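Local structure of putative retaining b-glycosidase (5A95) at residues 290-295 / 353-358; 70-75 / 326-331. The protein probably hydrolyses mixed-linkage beta-1,3-1,4-glucans as a retaining glycoside hydrolase of family 5, with a specificity set by its quaternary structure. The protein carries 1 engineered substitution. One frame throughout, in Å; residues are numbered along the deposited sequence.

Contact 1. Residues 290-295 / 353-358; sequences TQLGWV and AFFKQV. Engineered in segment 290-295: Q291 (natural residue Glu). With BGC (beta-D-glucopyranose), chain D.
W294 turns the edge of its six-membered ring toward the face of F354, an offset edge-to-face pair with the planes at 63° and centroids 5.6 Å apart. F354 CG lies at the indole edge, in its plane, and the closest touch is W294 CH2 to F354 CD2, 3.7 Å. On one face F354 carries V358 CG2, a turn further on; one face of F355 takes F354 CD2 over its centre. F355 meets the indole obliquely, its CE2 being 3.8 Å from W294 CZ3, and completes the aromatic cluster. The loop after the seventh strand of the (beta/alpha)8 barrel is packed onto helix 350-363, which follows the eighth. L292 joins in with its CD1, 3.9 Å from F355 CZ, its CG lying between the backbone N and the carbonyl carbon (chi1 72°) and aiming that branch at the helix. An alanine in place of W294 is likely to open a gap beside F354 and F355 and leave both rings freer to turn. Ahead of the leucine, the engineered Q291 (natural Glu) extends to the glucose: NE2 makes a weak hydrogen bond to BGC O2 (3.3 Å) and another bond to Y256 OH, while OE1 accepts from R103 NH1.

Contact 2. Residues 70-75 / 326-331; sequences GVNIAD and SYTVWV. With BGC (beta-D-glucopyranose), chain D.
N72 sets its amide against the six-membered ring of W330, N72 CG lying 3.3 Å from W330 CE3, with amide and ring planes 61° apart. One face of that indole carries the glucose, C3 of BGC standing 3.6 Å above the plane toward the rim, and W330 NE1 is 3.2 Å from BGC O4; NE1 itself is hydrogen-bonded to S337 O. The opposite face is backed by V331 CB. A cis peptide joins W330 to V331, as in many clan GH-A relatives at the end of the eighth strand, and the CG of W330 sits anti to its own N (chi1 -180°), which carries the ring out to the sugar. Behind this first shell, V329 O is gripped twice by N72. The backbone N donates along a nearly straight line (2.8 Å, 171°), while ND2, 3.2 Å from the same V329 O, approaches from above the carbonyl plane rather than on a lone pair. Amide atoms of N72 have further partners, OD1 at R103 and ND2 at T290 O, so several bonds fix the group's rotation. Here the first and eighth strands run parallel and close the (beta/alpha)8 barrel. G70 N bonds to Y327 O (3.0 Å), and V329 N returns to G70 O (3.0 Å). T328 CA adds a CA-H...O contact to G70 O. V71 and V329 face outward toward helices 87-96 and 350-363 respectively, while T328 points to the other side, into the barrel, where it packs on T101 and R103 of strand 101-106.

In the fold
Contacts 1 and 2 have their centres 9 Å apart, and their segments alternate along the chain, 290-295 falling between 70-75 and 326-331, with 353-358 after both. The 290-295 segment links them directly: T290 O is 2.9 Å from T328 OG1 and L292 O is 2.9 Å from W330 N, both probable hydrogen bonds. Nearer the sugar, Q291 CD packs 3.6 Å from W330 CE3, so the engineered glutamine and the tryptophan line the same glucan pocket and touch the same glucose. R103, with a bond to a side chain in each, bridges the two contacts. On the outer side, F355 packs on V329 and so ties the helix to the barrel strand.

Contact 1. Residues 290-295 / 353-358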
ATOM      1  N   THR A 290     -20.331 -12.262  18.014  1.00  5.48           N
ATOM      2  CA  THR A 290     -19.210 -13.151  17.752  1.00  6.34           C
ATOM      3  C   THR A 290     -18.097 -13.147  18.802  1.00  6.73           C
ATOM      4  O   THR A 290     -17.211 -13.990  18.737  1.00  6.50           O
ATOM      5  CB  THR A 290     -18.623 -12.932  16.358  1.00  5.84           C
ATOM      6  OG1 THR A 290     -18.415 -11.535  16.154  1.00  6.53           O
ATOM      7  CG2 THR A 290     -19.499 -13.505  15.276  1.00  6.19           C
ATOM      8  N   GLN A 291     -18.182 -12.220  19.748  1.00  6.14           N
ATOM      9  CA  GLN A 291     -17.401 -12.271  20.984  1.00  7.16           C
ATOM     10  C   GLN A 291     -18.274 -11.748  22.086  1.00  7.56           C
ATOM     11  O   GLN A 291     -18.971 -10.741  21.946  1.00  8.91           O
ATOM     12  CB  GLN A 291     -16.111 -11.459  20.922  1.00  8.64           C
ATOM     13  CG  GLN A 291     -15.163 -12.027  19.906  1.00 10.00           C
ATOM     14  CD  GLN A 291     -13.796 -11.392  19.857  1.00 13.10           C
ATOM     15  OE1 GLN A 291     -13.105 -11.525  18.863  1.00 17.63           O
ATOM     16  NE2 GLN A 291     -13.364 -10.818  20.945  1.00 18.04           N
ATOM     17  N   LEU A 292     -18.222 -12.456  23.197  1.00  7.25           N
ATOM     18  CA  LEU A 292     -18.866 -12.113  24.457  1.00  6.92           C
ATOM     19  C   LEU A 292     -18.221 -12.996  25.517  1.00  6.61           C
ATOM     20  O   LEU A 292     -17.605 -13.999  25.196  1.00  7.52           O
ATOM     21  CB  LEU A 292     -20.387 -12.307  24.404  1.00  7.73           C
ATOM     22  CG  LEU A 292     -20.923 -13.724  24.375  1.00  8.43           C
ATOM     23  CD1 LEU A 292     -22.350 -13.809  24.894  1.00 10.51           C
ATOM     24  CD2 LEU A 292     -20.854 -14.316  22.971  1.00  8.70           C
ATOM     25  N   GLY A 293     -18.425 -12.670  26.777  1.00  7.40           N
ATOM     26  CA  GLY A 293     -17.903 -13.457  27.880  1.00  8.30           C
ATOM     27  C   GLY A 293     -17.345 -12.591  28.988  1.00  8.51           C
ATOM     28  O   GLY A 293     -17.315 -11.386  28.857  1.00  8.78           O
ATOM     29  N   TRP A 294     -16.912 -13.229  30.074  1.00  8.15           N
ATOM     30  CA  TRP A 294     -16.380 -12.496  31.200  1.00  8.25           C
ATOM     31  C   TRP A 294     -15.441 -13.342  32.021  1.00  8.02           C
ATOM     32  O   TRP A 294     -15.417 -14.559  31.904  1.00  8.04           O
ATOM     33  CB  TRP A 294     -17.496 -11.987  32.139  1.00  7.58           C
ATOM     34  CG  TRP A 294     -17.987 -13.024  33.130  1.00  7.78           C
ATOM     35  CD1 TRP A 294     -17.551 -13.172  34.433  1.00  8.00           C
ATOM     36  CD2 TRP A 294     -18.955 -14.074  32.931  1.00  7.36           C
ATOM     37  NE1 TRP A 294     -18.200 -14.228  35.036  1.00  8.22           N
ATOM     38  CE2 TRP A 294     -19.073 -14.789  34.145  1.00  8.35           C
ATOM     39  CE3 TRP A 294     -19.760 -14.462  31.849  1.00  7.56           C
ATOM     40  CZ2 TRP A 294     -19.950 -15.868  34.289  1.00  7.66           C
ATOM     41  CZ3 TRP A 294     -20.623 -15.519  32.008  1.00  8.31           C
ATOM     42  CH2 TRP A 294     -20.721 -16.211  33.219  1.00  7.87           C
ATOM     43  N   VAL A 295     -14.684 -12.651  32.862  1.00  8.29           N
ATOM     44  CA  VAL A 295     -13.949 -13.262  33.961  1.00  8.76           C
ATOM     45  C   VAL A 295     -14.120 -12.384  35.199  1.00  8.80           C
ATOM     46  O   VAL A 295     -14.313 -11.188  35.106  1.00  8.80           O
ATOM     47  CB  VAL A 295     -12.456 -13.479  33.591  1.00 10.35           C
ATOM     48  CG1 VAL A 295     -11.760 -12.159  33.298  1.00 10.69           C
ATOM     49  CG2 VAL A 295     -11.691 -14.277  34.672  1.00 10.94           C
ATOM     50  N   ALA A 353     -18.442 -23.048  32.311  1.00  9.97           N
ATOM     51  CA  ALA A 353     -19.495 -23.894  32.850  1.00 11.30           C
ATOM     52  C   ALA A 353     -20.866 -23.268  32.589  1.00  9.57           C
ATOM     53  O   ALA A 353     -21.825 -23.966  32.278  1.00 10.11           O
ATOM     54  CB  ALA A 353     -19.304 -24.116  34.342  1.00 12.08           C
ATOM     55  N   PHE A 354     -20.950 -21.949  32.764  1.00  9.55           N
ATOM     56  CA  PHE A 354     -22.200 -21.240  32.565  1.00  9.81           C
ATOM     57  C   PHE A 354     -22.687 -21.440  31.117  1.00  8.58           C
ATOM     58  O   PHE A 354     -23.826 -21.862  30.865  1.00  9.78           O
ATOM     59  CB  PHE A 354     -22.041 -19.757  32.909  1.00  9.23           C
ATOM     60  CG  PHE A 354     -23.241 -18.942  32.498  1.00  8.74           C
ATOM     61  CD1 PHE A 354     -24.425 -19.024  33.232  1.00  9.79           C
ATOM     62  CD2 PHE A 354     -23.240 -18.209  31.320  1.00  8.68           C
ATOM     63  CE1 PHE A 354     -25.546 -18.341  32.849  1.00 11.29           C
ATOM     64  CE2 PHE A 354     -24.376 -17.544  30.923  1.00  9.56           C
ATOM     65  CZ  PHE A 354     -25.515 -17.607  31.682  1.00  9.99           C
ATOM     66  N   PHE A 355     -21.832 -21.136  30.144  1.00  9.08           N
ATOM     67  CA  PHE A 355     -22.266 -21.192  28.765  1.00  9.13           C
ATOM     68  C   PHE A 355     -22.449 -22.627  28.286  1.00  8.35           C
ATOM     69  O   PHE A 355     -23.274 -22.900  27.433  1.00  9.22           O
ATOM     70  CB  PHE A 355     -21.295 -20.438  27.859  1.00  8.94           C
ATOM     71  CG  PHE A 355     -21.447 -18.943  27.912  1.00  8.42           C
ATOM     72  CD1 PHE A 355     -22.608 -18.356  27.435  1.00  9.37           C
ATOM     73  CD2 PHE A 355     -20.466 -18.135  28.429  1.00  8.25           C
ATOM     74  CE1 PHE A 355     -22.763 -16.987  27.476  1.00  9.71           C
ATOM     75  CE2 PHE A 355     -20.611 -16.756  28.458  1.00  8.94           C
ATOM     76  CZ  PHE A 355     -21.758 -16.196  27.979  1.00  9.74           C
ATOM     77  N   LYS A 356     -21.679 -23.548  28.858  1.00  9.06           N
ATOM     78  CA  LYS A 356     -21.833 -24.935  28.497  1.00 10.01           C
ATOM     79  C   LYS A 356     -23.276 -25.408  28.788  1.00 10.46           C
ATOM     80  O   LYS A 356     -23.927 -26.059  27.983  1.00 10.35           O
ATOM     81  CB  LYS A 356     -20.855 -25.810  29.298  1.00  9.46           C
ATOM     82  CG  LYS A 356     -20.812 -27.246  28.851  1.00 11.09           C
ATOM     83  CD  LYS A 356     -19.750 -27.992  29.617  1.00 12.08           C
ATOM     84  CE  LYS A 356     -19.593 -29.419  29.120  1.00 12.81           C
ATOM     85  NZ  LYS A 356     -18.451 -30.084  29.815  1.00 14.49           N
ATOM     86  N   GLN A 357     -23.755 -25.087  29.990  1.00 10.48           N
ATOM     87  CA  GLN A 357     -25.114 -25.448  30.372  1.00 12.29           C
ATOM     88  C   GLN A 357     -26.149 -24.802  29.462  1.00 10.69           C
ATOM     89  O   GLN A 357     -27.090 -25.436  29.027  1.00 12.51           O
ATOM     90  CB  GLN A 357     -25.346 -25.074  31.838  1.00 14.05           C
ATOM     91  CG  GLN A 357     -26.725 -25.408  32.385  1.00 20.21           C
ATOM     92  CD  GLN A 357     -26.794 -25.294  33.910  1.00 26.83           C
ATOM     93  OE1 GLN A 357     -26.324 -24.336  34.498  1.00 33.55           O
ATOM     94  NE2 GLN A 357     -27.373 -26.297  34.552  1.00 36.82           N
ATOM     95  N   VAL A 358     -25.957 -23.524  29.156  1.00 10.47           N
ATOM     96  CA  VAL A 358     -26.861 -22.797  28.267  1.00 10.56           C
ATOM     97  C   VAL A 358     -26.920 -23.443  26.892  1.00 10.34           C
ATOM     98  O   VAL A 358     -27.992 -23.676  26.348  1.00 12.43           O
ATOM     99  CB  VAL A 358     -26.421 -21.317  28.154  1.00 12.32           C
ATOM    100  CG1 VAL A 358     -27.137 -20.592  27.026  1.00 11.24           C
ATOM    101  CG2 VAL A 358     -26.630 -20.597  29.480  1.00 13.09           C
TER
HETATM  102  C2  BGC D   1     -10.084  -9.072  21.021  1.00 12.97           C
HETATM  103  C3  BGC D   1      -9.505 -10.421  21.443  1.00 12.38           C
HETATM  104  C4  BGC D   1      -9.028 -10.335  22.898  1.00 11.95           C
HETATM  105  C5  BGC D   1     -10.161  -9.855  23.783  1.00 13.86           C
HETATM  106  C6  BGC D   1      -9.767  -9.771  25.238  1.00 17.66           C
HETATM  107  C1  BGC D   1     -11.007  -8.437  22.057  1.00 14.00           C
HETATM  108  O1  BGC D   1     -11.134  -7.046  21.897  1.00 15.06           O
HETATM  109  O2  BGC D   1     -10.753  -9.209  19.713  1.00 13.04           O
HETATM  110  O3  BGC D   1      -8.464 -10.774  20.479  1.00 10.68           O
HETATM  111  O4  BGC D   1      -8.503 -11.549  23.454  1.00 11.57           O
HETATM  112  O5  BGC D   1     -10.476  -8.534  23.356  1.00 14.48           O
HETATM  113  O6  BGC D   1     -10.863  -9.123  25.887  1.00 24.57           O

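Contact 2. Residues 70-75 / 326-331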
ATOM      1  N   GLY A  70     -22.181 -21.185  19.710  1.00  7.57           N
ATOM      2  CA  GLY A  70     -20.913 -21.884  19.868  1.00  8.33           C
ATOM      3  C   GLY A  70     -19.832 -21.059  20.501  1.00  7.59           C
ATOM      4  O   GLY A  70     -20.097 -20.218  21.365  1.00  7.72           O
ATOM      5  N   VAL A  71     -18.602 -21.313  20.061  1.00  6.62           N
ATOM      6  CA  VAL A  71     -17.428 -20.746  20.689  1.00  6.44           C
ATOM      7  C   VAL A  71     -16.396 -20.337  19.643  1.00  7.20           C
ATOM      8  O   VAL A  71     -16.363 -20.875  18.534  1.00  7.32           O
ATOM      9  CB  VAL A  71     -16.748 -21.722  21.674  1.00  7.84           C
ATOM     10  CG1 VAL A  71     -17.736 -22.220  22.707  1.00  8.83           C
ATOM     11  CG2 VAL A  71     -16.131 -22.912  20.958  1.00  7.98           C
ATOM     12  N   ASN A  72     -15.553 -19.379  20.037  1.00  7.05           N
ATOM     13  CA  ASN A  72     -14.238 -19.178  19.450  1.00  6.75           C
ATOM     14  C   ASN A  72     -13.276 -20.218  19.963  1.00  7.54           C
ATOM     15  O   ASN A  72     -13.333 -20.591  21.143  1.00  8.25           O
ATOM     16  CB  ASN A  72     -13.696 -17.814  19.882  1.00  7.11           C
ATOM     17  CG  ASN A  72     -14.367 -16.669  19.176  1.00  7.31           C
ATOM     18  OD1 ASN A  72     -13.915 -16.277  18.108  1.00  7.98           O
ATOM     19  ND2 ASN A  72     -15.458 -16.157  19.734  1.00  6.54           N
ATOM     20  N   ILE A  73     -12.343 -20.614  19.106  1.00  7.05           N
ATOM     21  CA  ILE A  73     -11.106 -21.238  19.530  1.00  7.55           C
ATOM     22  C   ILE A  73      -9.997 -20.268  19.155  1.00  7.66           C
ATOM     23  O   ILE A  73     -10.255 -19.221  18.533  1.00  8.17           O
ATOM     24  CB  ILE A  73     -10.902 -22.626  18.907  1.00  7.63           C
ATOM     25  CG1 ILE A  73     -10.905 -22.558  17.377  1.00  8.28           C
ATOM     26  CG2 ILE A  73     -11.957 -23.602  19.436  1.00  8.48           C
ATOM     27  CD1 ILE A  73     -10.563 -23.874  16.701  1.00  9.07           C
ATOM     28  N   ALA A  74      -8.777 -20.557  19.585  1.00  7.76           N
ATOM     29  CA  ALA A  74      -7.652 -19.689  19.263  1.00  8.00           C
ATOM     30  C   ALA A  74      -7.262 -19.780  17.780  1.00  8.00           C
ATOM     31  O   ALA A  74      -7.701 -20.662  17.043  1.00  8.94           O
ATOM     32  CB  ALA A  74      -6.439 -19.996  20.159  1.00  9.00           C
ATOM     33  N   ASP A  75      -6.393 -18.858  17.359  1.00  7.95           N
ATOM     34  CA  ASP A  75      -5.816 -18.907  16.023  1.00  7.56           C
ATOM     35  C   ASP A  75      -5.154 -20.270  15.759  1.00  8.18           C
ATOM     36  O   ASP A  75      -4.516 -20.853  16.633  1.00  8.26           O
ATOM     37  CB  ASP A  75      -4.776 -17.785  15.875  1.00  7.96           C
ATOM     38  CG  ASP A  75      -4.057 -17.815  14.563  1.00  7.87           C
ATOM     39  OD1 ASP A  75      -2.998 -18.476  14.494  1.00  7.59           O
ATOM     40  OD2 ASP A  75      -4.501 -17.128  13.610  1.00  7.81           O
ATOM     41  N   SER A 326     -27.715 -14.787  17.613  1.00  7.16           N
ATOM     42  CA  SER A 326     -26.711 -15.846  17.573  1.00  6.77           C
ATOM     43  C   SER A 326     -25.448 -15.416  18.317  1.00  6.89           C
ATOM     44  O   SER A 326     -25.243 -14.222  18.563  1.00  7.09           O
ATOM     45  CB  SER A 326     -26.381 -16.135  16.124  1.00  7.02           C
ATOM     46  OG  SER A 326     -27.456 -16.743  15.427  1.00  7.50           O
ATOM     47  N   TYR A 327     -24.604 -16.366  18.690  1.00  6.49           N
ATOM     48  CA  TYR A 327     -23.426 -16.019  19.475  1.00  6.74           C
ATOM     49  C   TYR A 327     -22.326 -17.065  19.420  1.00  7.49           C
ATOM     50  O   TYR A 327     -22.571 -18.248  19.294  1.00  7.61           O
ATOM     51  CB  TYR A 327     -23.790 -15.751  20.946  1.00  7.78           C
ATOM     52  CG  TYR A 327     -24.488 -16.888  21.630  1.00  8.64           C
ATOM     53  CD1 TYR A 327     -23.773 -17.894  22.259  1.00 10.24           C
ATOM     54  CD2 TYR A 327     -25.861 -16.986  21.615  1.00  8.48           C
ATOM     55  CE1 TYR A 327     -24.417 -18.943  22.896  1.00 12.17           C
ATOM     56  CE2 TYR A 327     -26.517 -18.025  22.248  1.00 10.67           C
ATOM     57  CZ  TYR A 327     -25.792 -19.011  22.876  1.00 12.47           C
ATOM     58  OH  TYR A 327     -26.429 -20.080  23.502  1.00 17.82           O
ATOM     59  N   THR A 328     -21.091 -16.577  19.573  1.00  6.46           N
ATOM     60  CA  THR A 328     -19.932 -17.415  19.793  1.00  6.45           C
ATOM     61  C   THR A 328     -19.097 -16.831  20.931  1.00  6.67           C
ATOM     62  O   THR A 328     -18.508 -15.755  20.813  1.00  7.00           O
ATOM     63  CB  THR A 328     -19.066 -17.604  18.544  1.00  6.01           C
ATOM     64  OG1 THR A 328     -18.702 -16.361  17.958  1.00  6.65           O
ATOM     65  CG2 THR A 328     -19.775 -18.438  17.503  1.00  7.34           C
ATOM     66  N   VAL A 329     -19.025 -17.555  22.053  1.00  6.38           N
ATOM     67  CA  VAL A 329     -18.363 -17.086  23.248  1.00  6.62           C
ATOM     68  C   VAL A 329     -16.845 -17.010  22.994  1.00  7.53           C
ATOM     69  O   VAL A 329     -16.271 -17.852  22.284  1.00  7.81           O
ATOM     70  CB  VAL A 329     -18.625 -18.060  24.414  1.00  7.55           C
ATOM     71  CG1 VAL A 329     -17.972 -17.604  25.711  1.00  8.53           C
ATOM     72  CG2 VAL A 329     -20.121 -18.226  24.639  1.00  8.53           C
ATOM     73  N   TRP A 330     -16.200 -16.023  23.612  1.00  6.30           N
ATOM     74  CA  TRP A 330     -14.741 -15.879  23.586  1.00  6.71           C
ATOM     75  C   TRP A 330     -14.208 -16.250  24.978  1.00  7.81           C
ATOM     76  O   TRP A 330     -14.611 -15.614  25.939  1.00  7.80           O
ATOM     77  CB  TRP A 330     -14.352 -14.409  23.232  1.00  6.91           C
ATOM     78  CG  TRP A 330     -12.865 -14.174  23.175  1.00  7.36           C
ATOM     79  CD1 TRP A 330     -12.039 -13.928  24.232  1.00  8.01           C
ATOM     80  CD2 TRP A 330     -12.024 -14.278  22.027  1.00  7.20           C
ATOM     81  NE1 TRP A 330     -10.739 -13.808  23.801  1.00  9.33           N
ATOM     82  CE2 TRP A 330     -10.700 -14.029  22.450  1.00  8.08           C
ATOM     83  CE3 TRP A 330     -12.266 -14.538  20.675  1.00  7.60           C
ATOM     84  CZ2 TRP A 330      -9.614 -14.053  21.571  1.00  9.02           C
ATOM     85  CZ3 TRP A 330     -11.205 -14.564  19.805  1.00  8.23           C
ATOM     86  CH2 TRP A 330      -9.884 -14.301  20.247  1.00  9.19           C
ATOM     87  N   VAL A 331     -13.296 -17.224  25.114  1.00  8.30           N
ATOM     88  CA  VAL A 331     -12.729 -18.069  24.048  1.00  7.70           C
ATOM     89  C   VAL A 331     -12.464 -19.463  24.632  1.00  7.27           C
ATOM     90  O   VAL A 331     -12.101 -19.580  25.809  1.00  8.59           O
ATOM     91  CB  VAL A 331     -11.424 -17.448  23.486  1.00  7.90           C
ATOM     92  CG1 VAL A 331     -10.415 -17.191  24.583  1.00  8.70           C
ATOM     93  CG2 VAL A 331     -10.821 -18.299  22.376  1.00  9.33           C
TER
HETATM   94  C2  BGC D   1     -10.084  -9.072  21.021  1.00 12.97           C
HETATM   95  C3  BGC D   1      -9.505 -10.421  21.443  1.00 12.38           C
HETATM   96  C4  BGC D   1      -9.028 -10.335  22.898  1.00 11.95           C
HETATM   97  C5  BGC D   1     -10.161  -9.855  23.783  1.00 13.86           C
HETATM   98  C6  BGC D   1      -9.767  -9.771  25.238  1.00 17.66           C
HETATM   99  C1  BGC D   1     -11.007  -8.437  22.057  1.00 14.00           C
HETATM  100  O1  BGC D   1     -11.134  -7.046  21.897  1.00 15.06           O
HETATM  101  O2  BGC D   1     -10.753  -9.209  19.713  1.00 13.04           O
HETATM  102  O3  BGC D   1      -8.464 -10.774  20.479  1.00 10.68           O
HETATM  103  O4  BGC D   1      -8.503 -11.549  23.454  1.00 11.57           O
HETATM  104  O5  BGC D   1     -10.476  -8.534  23.356  1.00 14.48           O
HETATM  105  O6  BGC D   1     -10.863  -9.123  25.887  1.00 24.57           O